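Local coordinates for glutathione S-transferase 1 (Ascaris suum, PDB 4Q5F), which conjugates reduced glutathione to a wide range of exogenous and endogenous hydrophobic electrophiles and can also act as a glutathione peroxidase, at residues H35-K40 with F87-K92; E113-F118 with A177-L182; L147-L152 with S188-L193. One frame throughout, in Å; residues are numbered along the deposited sequence.

Interaction 1: H35-K40 with F87-K92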
loop_
_atom_site.group_PDB
_atom_site.type_symbol
_atom_site.label_atom_id
_atom_site.label_comp_id
_atom_site.label_asym_id
_atom_site.label_seq_id
_atom_site.Cartn_x
_atom_site.Cartn_y
_atom_site.Cartn_z
ATOM N N HIS B 35 11.947 -15.784 -9.356
ATOM C CA HIS B 35 12.571 -16.238 -10.592
ATOM C C HIS B 35 13.669 -15.295 -11.065
ATOM O O HIS B 35 14.678 -15.739 -11.606
ATOM C CB HIS B 35 11.518 -16.441 -11.680
ATOM C CG HIS B 35 10.785 -17.739 -11.560
ATOM N ND1 HIS B 35 9.523 -17.838 -11.011
ATOM C CD2 HIS B 35 11.146 -18.998 -11.900
ATOM C CE1 HIS B 35 9.137 -19.099 -11.028
ATOM N NE2 HIS B 35 10.101 -19.826 -11.563
ATOM N N GLN B 36 13.479 -13.996 -10.856
ATOM C CA GLN B 36 14.509 -13.027 -11.206
ATOM C C GLN B 36 15.772 -13.316 -10.407
ATOM O O GLN B 36 16.872 -13.378 -10.955
ATOM C CB GLN B 36 14.038 -11.600 -10.920
ATOM C CG GLN B 36 15.117 -10.533 -11.098
ATOM C CD GLN B 36 15.730 -10.541 -12.483
ATOM O OE1 GLN B 36 15.165 -11.096 -13.424
ATOM N NE2 GLN B 36 16.895 -9.922 -12.615
ATOM N N ALA B 37 15.594 -13.499 -9.105
ATOM C CA ALA B 37 16.704 -13.725 -8.192
ATOM C C ALA B 37 17.267 -15.141 -8.314
ATOM O O ALA B 37 18.346 -15.433 -7.802
ATOM C CB ALA B 37 16.253 -13.460 -6.771
ATOM N N GLY B 38 16.532 -16.018 -8.991
ATOM C CA GLY B 38 16.952 -17.397 -9.152
ATOM C C GLY B 38 16.891 -18.157 -7.839
ATOM O O GLY B 38 17.659 -19.091 -7.615
ATOM N N VAL B 39 15.975 -17.744 -6.966
ATOM C CA VAL B 39 15.792 -18.384 -5.668
ATOM C C VAL B 39 14.640 -19.380 -5.744
ATOM O O VAL B 39 13.539 -19.039 -6.172
ATOM C CB VAL B 39 15.514 -17.338 -4.564
ATOM C CG1 VAL B 39 15.231 -18.017 -3.213
ATOM C CG2 VAL B 39 16.681 -16.350 -4.473
ATOM N N LYS B 40 14.907 -20.613 -5.325
ATOM C CA LYS B 40 13.914 -21.678 -5.386
ATOM C C LYS B 40 12.905 -21.537 -4.252
ATOM O O LYS B 40 13.242 -21.081 -3.159
ATOM C CB LYS B 40 14.594 -23.048 -5.314
ATOM C CG LYS B 40 13.705 -24.204 -5.752
ATOM C CD LYS B 40 14.411 -25.543 -5.604
ATOM C CE LYS B 40 14.067 -26.217 -4.282
ATOM N NZ LYS B 40 14.399 -25.374 -3.098
ATOM N N PHE B 87 16.682 -10.141 -1.610
ATOM C CA PHE B 87 17.372 -10.521 -2.843
ATOM C C PHE B 87 18.106 -9.355 -3.509
ATOM O O PHE B 87 18.561 -9.473 -4.647
ATOM C CB PHE B 87 16.382 -11.123 -3.846
ATOM C CG PHE B 87 15.605 -12.300 -3.316
ATOM C CD1 PHE B 87 16.020 -12.983 -2.182
ATOM C CD2 PHE B 87 14.458 -12.728 -3.963
ATOM C CE1 PHE B 87 15.301 -14.063 -1.703
ATOM C CE2 PHE B 87 13.736 -13.808 -3.488
ATOM C CZ PHE B 87 14.159 -14.475 -2.357
ATOM N N GLY B 88 18.221 -8.232 -2.807
ATOM C CA GLY B 88 18.911 -7.075 -3.346
ATOM C C GLY B 88 18.240 -6.501 -4.581
ATOM O O GLY B 88 18.913 -6.028 -5.498
ATOM N N LEU B 89 16.910 -6.548 -4.604
ATOM C CA LEU B 89 16.120 -5.990 -5.699
ATOM C C LEU B 89 15.207 -4.887 -5.176
ATOM O O LEU B 89 14.091 -4.707 -5.664
ATOM C CB LEU B 89 15.277 -7.087 -6.358
ATOM C CG LEU B 89 16.038 -8.167 -7.125
ATOM C CD1 LEU B 89 15.118 -9.331 -7.451
ATOM C CD2 LEU B 89 16.633 -7.585 -8.396
ATOM N N ALA B 90 15.692 -4.149 -4.182
ATOM C CA ALA B 90 14.874 -3.161 -3.485
ATOM C C ALA B 90 15.421 -1.739 -3.615
ATOM O O ALA B 90 14.737 -0.782 -3.264
ATOM C CB ALA B 90 14.742 -3.543 -2.016
ATOM N N GLY B 91 16.641 -1.608 -4.127
ATOM C CA GLY B 91 17.305 -0.317 -4.222
ATOM C C GLY B 91 18.625 -0.334 -3.477
ATOM O O GLY B 91 18.788 -1.087 -2.518
ATOM N N LYS B 92 19.560 0.507 -3.910
ATOM C CA LYS B 92 20.918 0.494 -3.369
ATOM C C LYS B 92 21.114 1.427 -2.171
ATOM O O LYS B 92 22.153 1.376 -1.516
ATOM C CB LYS B 92 21.925 0.841 -4.470
ATOM C CG LYS B 92 22.333 -0.343 -5.342
ATOM C CD LYS B 92 23.269 -1.290 -4.600
ATOM C CE LYS B 92 23.948 -2.266 -5.552
ATOM N NZ LYS B 92 25.018 -3.058 -4.879
#

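Interaction 2: E113-F118 with A177-L182. With GSH (glutathione), chain F.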
loop_
_atom_site.group_PDB
_atom_site.type_symbol
_atom_site.label_atom_id
_atom_site.label_comp_id
_atom_site.label_asym_id
_atom_site.label_seq_id
_atom_site.Cartn_x
_atom_site.Cartn_y
_atom_site.Cartn_z
ATOM N N GLU B 113 -8.364 1.780 -9.110
ATOM C CA GLU B 113 -9.414 2.283 -9.988
ATOM C C GLU B 113 -9.917 1.157 -10.884
ATOM O O GLU B 113 -11.120 0.993 -11.076
ATOM C CB GLU B 113 -8.887 3.421 -10.868
ATOM C CG GLU B 113 -8.050 4.480 -10.149
ATOM C CD GLU B 113 -8.832 5.735 -9.820
ATOM O OE1 GLU B 113 -10.043 5.628 -9.532
ATOM O OE2 GLU B 113 -8.232 6.833 -9.855
ATOM N N LEU B 114 -8.980 0.380 -11.421
ATOM C CA LEU B 114 -9.283 -0.615 -12.446
ATOM C C LEU B 114 -9.861 -1.917 -11.895
ATOM O O LEU B 114 -10.878 -2.406 -12.386
ATOM C CB LEU B 114 -8.016 -0.943 -13.238
ATOM C CG LEU B 114 -7.381 0.178 -14.059
ATOM C CD1 LEU B 114 -6.133 -0.346 -14.751
ATOM C CD2 LEU B 114 -8.360 0.739 -15.076
ATOM N N ARG B 115 -9.200 -2.477 -10.887
ATOM C CA ARG B 115 -9.510 -3.826 -10.413
ATOM C C ARG B 115 -10.979 -4.063 -10.039
ATOM O O ARG B 115 -11.525 -5.118 -10.351
ATOM C CB ARG B 115 -8.583 -4.210 -9.252
ATOM C CG ARG B 115 -7.213 -4.694 -9.724
ATOM C CD ARG B 115 -6.180 -4.762 -8.607
ATOM N NE ARG B 115 -4.831 -4.915 -9.151
ATOM C CZ ARG B 115 -3.714 -4.878 -8.430
ATOM N NH1 ARG B 115 -3.765 -4.691 -7.119
ATOM N NH2 ARG B 115 -2.538 -5.025 -9.027
ATOM N N PRO B 116 -11.626 -3.087 -9.381
ATOM C CA PRO B 116 -13.047 -3.262 -9.043
ATOM C C PRO B 116 -13.954 -3.444 -10.263
ATOM O O PRO B 116 -15.094 -3.885 -10.112
ATOM C CB PRO B 116 -13.398 -1.955 -8.325
ATOM C CG PRO B 116 -12.111 -1.449 -7.796
ATOM C CD PRO B 116 -11.070 -1.856 -8.793
ATOM N N CYS B 117 -13.447 -3.103 -11.447
ATOM C CA CYS B 117 -14.198 -3.232 -12.694
ATOM C C CYS B 117 -13.640 -4.343 -13.575
ATOM O O CYS B 117 -14.018 -4.470 -14.741
ATOM C CB CYS B 117 -14.147 -1.926 -13.482
ATOM S SG CYS B 117 -14.814 -0.486 -12.626
ATOM N N PHE B 118 -12.739 -5.141 -13.019
ATOM C CA PHE B 118 -12.048 -6.171 -13.786
ATOM C C PHE B 118 -12.997 -7.227 -14.349
ATOM O O PHE B 118 -12.891 -7.614 -15.514
ATOM C CB PHE B 118 -10.999 -6.862 -12.915
ATOM C CG PHE B 118 -10.589 -8.208 -13.430
ATOM C CD1 PHE B 118 -9.712 -8.318 -14.494
ATOM C CD2 PHE B 118 -11.091 -9.365 -12.859
ATOM C CE1 PHE B 118 -9.340 -9.556 -14.975
ATOM C CE2 PHE B 118 -10.723 -10.602 -13.338
ATOM C CZ PHE B 118 -9.847 -10.696 -14.395
ATOM N N ALA B 177 1.152 -5.361 -18.456
ATOM C CA ALA B 177 1.140 -6.252 -19.610
ATOM C C ALA B 177 -0.169 -7.027 -19.682
ATOM O O ALA B 177 -0.751 -7.183 -20.754
ATOM C CB ALA B 177 2.316 -7.210 -19.542
ATOM N N SER B 178 -0.631 -7.506 -18.532
ATOM C CA SER B 178 -1.868 -8.274 -18.463
ATOM C C SER B 178 -3.082 -7.396 -18.758
ATOM O O SER B 178 -3.993 -7.807 -19.475
ATOM C CB SER B 178 -2.019 -8.922 -17.085
ATOM O OG SER B 178 -0.960 -9.827 -16.833
ATOM N N TRP B 179 -3.089 -6.189 -18.204
ATOM C CA TRP B 179 -4.189 -5.257 -18.421
ATOM C C TRP B 179 -4.284 -4.835 -19.880
ATOM O O TRP B 179 -5.352 -4.448 -20.354
ATOM C CB TRP B 179 -4.037 -4.025 -17.529
ATOM C CG TRP B 179 -4.635 -4.216 -16.180
ATOM C CD1 TRP B 179 -3.972 -4.450 -15.012
ATOM C CD2 TRP B 179 -6.030 -4.208 -15.856
ATOM N NE1 TRP B 179 -4.867 -4.582 -13.979
ATOM C CE2 TRP B 179 -6.137 -4.437 -14.472
ATOM C CE3 TRP B 179 -7.196 -4.026 -16.604
ATOM C CZ2 TRP B 179 -7.367 -4.490 -13.818
ATOM C CZ3 TRP B 179 -8.415 -4.078 -15.954
ATOM C CH2 TRP B 179 -8.492 -4.308 -14.576
ATOM N N GLU B 180 -3.163 -4.911 -20.587
ATOM C CA GLU B 180 -3.134 -4.595 -22.009
ATOM C C GLU B 180 -4.021 -5.567 -22.784
ATOM O O GLU B 180 -4.457 -5.272 -23.897
ATOM C CB GLU B 180 -1.699 -4.663 -22.535
ATOM C CG GLU B 180 -1.489 -3.953 -23.863
ATOM C CD GLU B 180 -0.069 -4.081 -24.381
ATOM O OE1 GLU B 180 0.820 -4.476 -23.599
ATOM O OE2 GLU B 180 0.156 -3.787 -25.574
ATOM N N SER B 181 -4.291 -6.722 -22.181
ATOM C CA SER B 181 -5.099 -7.759 -22.812
ATOM C C SER B 181 -6.593 -7.545 -22.577
ATOM O O SER B 181 -7.423 -8.019 -23.352
ATOM C CB SER B 181 -4.686 -9.134 -22.281
ATOM O OG SER B 181 -3.279 -9.295 -22.326
ATOM N N LEU B 182 -6.932 -6.830 -21.507
ATOM C CA LEU B 182 -8.327 -6.556 -21.164
ATOM C C LEU B 182 -8.822 -5.274 -21.818
ATOM O O LEU B 182 -10.023 -5.090 -22.020
ATOM C CB LEU B 182 -8.480 -6.417 -19.650
ATOM C CG LEU B 182 -8.497 -7.698 -18.820
ATOM C CD1 LEU B 182 -7.894 -7.430 -17.455
ATOM C CD2 LEU B 182 -9.920 -8.220 -18.685
HETATM C CB2 GSH F . -16.805 -1.465 -10.611
HETATM S SG2 GSH F . -16.764 -0.958 -12.305
#

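Interaction 3: L147-L152 with S188-L193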
loop_
_atom_site.group_PDB
_atom_site.type_symbol
_atom_site.label_atom_id
_atom_site.label_comp_id
_atom_site.label_asym_id
_atom_site.label_seq_id
_atom_site.Cartn_x
_atom_site.Cartn_y
_atom_site.Cartn_z
ATOM N N LEU B 147 1.765 9.802 -15.216
ATOM C CA LEU B 147 2.477 9.939 -13.948
ATOM C C LEU B 147 3.548 8.858 -13.791
ATOM O O LEU B 147 4.632 9.123 -13.275
ATOM C CB LEU B 147 1.498 9.898 -12.771
ATOM C CG LEU B 147 0.436 11.002 -12.775
ATOM C CD1 LEU B 147 -0.611 10.760 -11.701
ATOM C CD2 LEU B 147 1.075 12.373 -12.595
ATOM N N LEU B 148 3.243 7.642 -14.233
ATOM C CA LEU B 148 4.224 6.561 -14.204
ATOM C C LEU B 148 5.339 6.831 -15.208
ATOM O O LEU B 148 6.512 6.555 -14.945
ATOM C CB LEU B 148 3.564 5.215 -14.521
ATOM C CG LEU B 148 2.526 4.661 -13.539
ATOM C CD1 LEU B 148 2.097 3.267 -13.974
ATOM C CD2 LEU B 148 3.055 4.633 -12.113
ATOM N N GLU B 149 4.962 7.375 -16.361
ATOM C CA GLU B 149 5.908 7.653 -17.433
ATOM C C GLU B 149 6.802 8.831 -17.062
ATOM O O GLU B 149 7.991 8.844 -17.382
ATOM C CB GLU B 149 5.156 7.948 -18.729
ATOM C CG GLU B 149 5.867 7.496 -19.992
ATOM C CD GLU B 149 4.964 7.556 -21.209
ATOM O OE1 GLU B 149 3.991 8.338 -21.185
ATOM O OE2 GLU B 149 5.217 6.816 -22.185
ATOM N N LYS B 150 6.220 9.819 -16.387
ATOM C CA LYS B 150 6.970 10.968 -15.889
ATOM C C LYS B 150 8.063 10.506 -14.937
ATOM O O LYS B 150 9.225 10.892 -15.064
ATOM C CB LYS B 150 6.029 11.935 -15.165
ATOM C CG LYS B 150 6.730 12.938 -14.251
ATOM C CD LYS B 150 5.750 13.943 -13.664
ATOM C CE LYS B 150 6.420 14.821 -12.618
ATOM N NZ LYS B 150 5.573 15.984 -12.235
ATOM N N PHE B 151 7.668 9.679 -13.975
ATOM C CA PHE B 151 8.579 9.143 -12.974
ATOM C C PHE B 151 9.693 8.346 -13.641
ATOM O O PHE B 151 10.859 8.441 -13.259
ATOM C CB PHE B 151 7.805 8.237 -12.019
ATOM C CG PHE B 151 8.536 7.923 -10.746
ATOM C CD1 PHE B 151 9.427 6.865 -10.683
ATOM C CD2 PHE B 151 8.320 8.678 -9.607
ATOM C CE1 PHE B 151 10.093 6.574 -9.508
ATOM C CE2 PHE B 151 8.982 8.389 -8.430
ATOM C CZ PHE B 151 9.869 7.337 -8.381
ATOM N N LEU B 152 9.317 7.561 -14.644
ATOM C CA LEU B 152 10.263 6.737 -15.382
ATOM C C LEU B 152 11.305 7.596 -16.090
ATOM O O LEU B 152 12.430 7.154 -16.331
ATOM C CB LEU B 152 9.515 5.880 -16.404
ATOM C CG LEU B 152 10.363 5.015 -17.337
ATOM C CD1 LEU B 152 11.255 4.064 -16.551
ATOM C CD2 LEU B 152 9.461 4.241 -18.286
ATOM N N SER B 188 -1.381 2.535 -25.742
ATOM C CA SER B 188 -1.292 3.390 -26.917
ATOM C C SER B 188 -1.148 4.851 -26.504
ATOM O O SER B 188 -1.998 5.385 -25.793
ATOM C CB SER B 188 -2.528 3.213 -27.792
ATOM O OG SER B 188 -2.560 1.921 -28.373
ATOM N N GLY B 189 -0.063 5.481 -26.947
ATOM C CA GLY B 189 0.232 6.861 -26.602
ATOM C C GLY B 189 1.385 6.991 -25.620
ATOM O O GLY B 189 1.865 8.095 -25.356
ATOM N N HIS B 190 1.830 5.856 -25.085
ATOM C CA HIS B 190 2.884 5.817 -24.071
ATOM C C HIS B 190 3.959 4.798 -24.421
ATOM O O HIS B 190 4.006 3.718 -23.833
ATOM C CB HIS B 190 2.287 5.437 -22.718
ATOM C CG HIS B 190 1.212 6.362 -22.251
ATOM N ND1 HIS B 190 1.473 7.491 -21.501
ATOM C CD2 HIS B 190 -0.130 6.328 -22.417
ATOM C CE1 HIS B 190 0.343 8.109 -21.233
ATOM N NE2 HIS B 190 -0.652 7.424 -21.778
ATOM N N LEU B 191 4.827 5.143 -25.366
ATOM C CA LEU B 191 5.844 4.208 -25.830
ATOM C C LEU B 191 6.957 4.004 -24.807
ATOM O O LEU B 191 7.572 2.940 -24.759
ATOM C CB LEU B 191 6.417 4.646 -27.188
ATOM C CG LEU B 191 7.272 5.904 -27.371
ATOM C CD1 LEU B 191 8.680 5.696 -26.900
ATOM C CD2 LEU B 191 7.321 6.267 -28.836
ATOM N N GLN B 192 7.218 5.023 -23.993
ATOM C CA GLN B 192 8.253 4.918 -22.968
ATOM C C GLN B 192 7.889 3.828 -21.962
ATOM O O GLN B 192 8.768 3.153 -21.425
ATOM C CB GLN B 192 8.472 6.255 -22.255
ATOM C CG GLN B 192 9.070 7.346 -23.133
ATOM C CD GLN B 192 10.454 6.989 -23.645
ATOM O OE1 GLN B 192 11.167 6.190 -23.038
ATOM N NE2 GLN B 192 10.838 7.578 -24.772
ATOM N N LEU B 193 6.594 3.656 -21.715
ATOM C CA LEU B 193 6.121 2.555 -20.886
ATOM C C LEU B 193 6.167 1.247 -21.668
ATOM O O LEU B 193 6.507 0.199 -21.118
ATOM C CB LEU B 193 4.695 2.810 -20.395
ATOM C CG LEU B 193 4.479 3.822 -19.266
ATOM C CD1 LEU B 193 3.017 3.805 -18.851
ATOM C CD2 LEU B 193 5.371 3.542 -18.064
#

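Interaction 1: H35-K40 with F87-K92
Val39 and Phe87 meet tip to tip, and their CH-pi contact is the one directed interaction here: Val39 CG2 stands 3.8 Å from the centroid of the Phe87 ring, 13° off the ring normal, so one methyl sits over the middle of one face. It holds that place because CG2 is anti to the carbonyl carbon, while the other methyl, CG1, reaches the ring only at its far atom, with Val39 CG1 to Phe87 CZ at 3.8 Å. Helix 27-37 ends at Ala37 in a Schellman motif, with Gly38 at positive phi as its C-prime residue; the turn brings Val39 round to the same aromatic ring that Ala37 touches from the last helical turn. The contact packs the C-terminal end of the first helix of the thioredoxin-like domain on the loop that leaves helix 76-86. The remaining contacts are apolar. Ala37 CB approaches the ring obliquely, 3.4 Å from Phe87 CD2, and also lies 4.3 Å from Leu89 CD1. Leu89 CD1 in turn rests 3.8 Å from Gln36 CG, which is anti to the backbone N (chi1 173°). Val165, in a loop of the C-terminal domain, touches both Gln36 and Leu89.

Interaction 2: E113-F118 with A177-L182
Leu114 and Trp179 slide past each other in opposite directions, the leucine lying over one face of the indole. Leu114 CB makes a CH-pi contact, 3.9 Å from the centroid of the six-membered ring of Trp179 and 25° off its normal, and Leu114 CD1 follows 4.0 Å from Trp179 CD2. On the opposite face Leu182 CD1 lies toward the rim, so leucines from both segments sandwich the indole. Apolar edges complete the packing. Leu182 CD1 also meets the Phe118 ring in its plane, 3.6 Å from Phe118 CE1, and Phe118 CB lies 3.9 Å from Trp179 CH2. Phe118 CG is anti to the backbone N (chi1 160°), and chi2 of 78° turns the ring edge to Leu182. Arg115 CG passes 4.1 Å from Trp179 CZ2; its side chain lies about 6 Å from a second glutathione, not the one bonded to Cys117. The covalent element is separate: Cys117 SG is bonded to SG2 of a glutathione at 2.0 Å, a mixed disulfide at the turn between helices 94-114 and 118-122. Dispersion and CH-pi contacts thus join two helix ends of the all-helical domain without a directional polar tie, while the disulfide is consistent with the buried Cys117 sulfur being accessible to glutathione.

Interaction 3: L147-L152 with S188-L193
A side-chain carboxylate from helix 129-155 meets the N-terminus of helix 191-201 in the all-alpha domain, with Glu149 gripping the first turn and the N-cap residue His190 together. His190 ND1 donates to Glu149 OE1 at 2.7 Å and 164°, a His-carboxylate hydrogen bond; the oxygen lies near the ring plane, whereas the nitrogen meets it from above the carboxylate plane, 46° out. The Glu149 chain is extended beyond CG, which carries the carboxylate to the helix end. There Glu149 OE2 accepts two weak bonds, from Gln192 N (3.2 Å) and Leu193 N (3.5 Å). The negative charge would be favoured by these N-H groups and by the helix dipole. Beneath the polar grip, Glu149 CG lies 4.0 Å from Leu193 CG. Leu193 CD2 packs against Leu152 CD2 (4.2 Å) and Leu148 CB (4.3 Å). Leu152 CD2 also comes 3.4 Å from Gln192 O. On the same helix, Leu145 touches both His190 and Leu193, while Leu148 reaches across to Ile103 of helix 94-114. Lys150 NZ hydrogen-bonds to Thr58 O of the second subunit, so this part of helix 129-155 lies at the dimer interface.

In the fold
Interaction 1 belongs to the thioredoxin-like N-terminal range and is a surface contact, whereas interactions 2 and 3, about 17 Å apart between centres, are partly buried within the helical C-terminal range. Interactions 1 and 2 lie on opposite sides of the chain's centre. Interactions 2 and 3 share no helix, but their segments alternate along the chain: the end of helix 94-114 and the turn after it meet helix 167-182 in the one, and helix 129-155 meets the start of helix 191-201 in the other. Chemistry separates them further. Interactions 1 and 2 rest on aliphatic groups over aromatic faces without hydrogen bonds across the segments; interaction 3 alone relies on a carboxylate at a helix start.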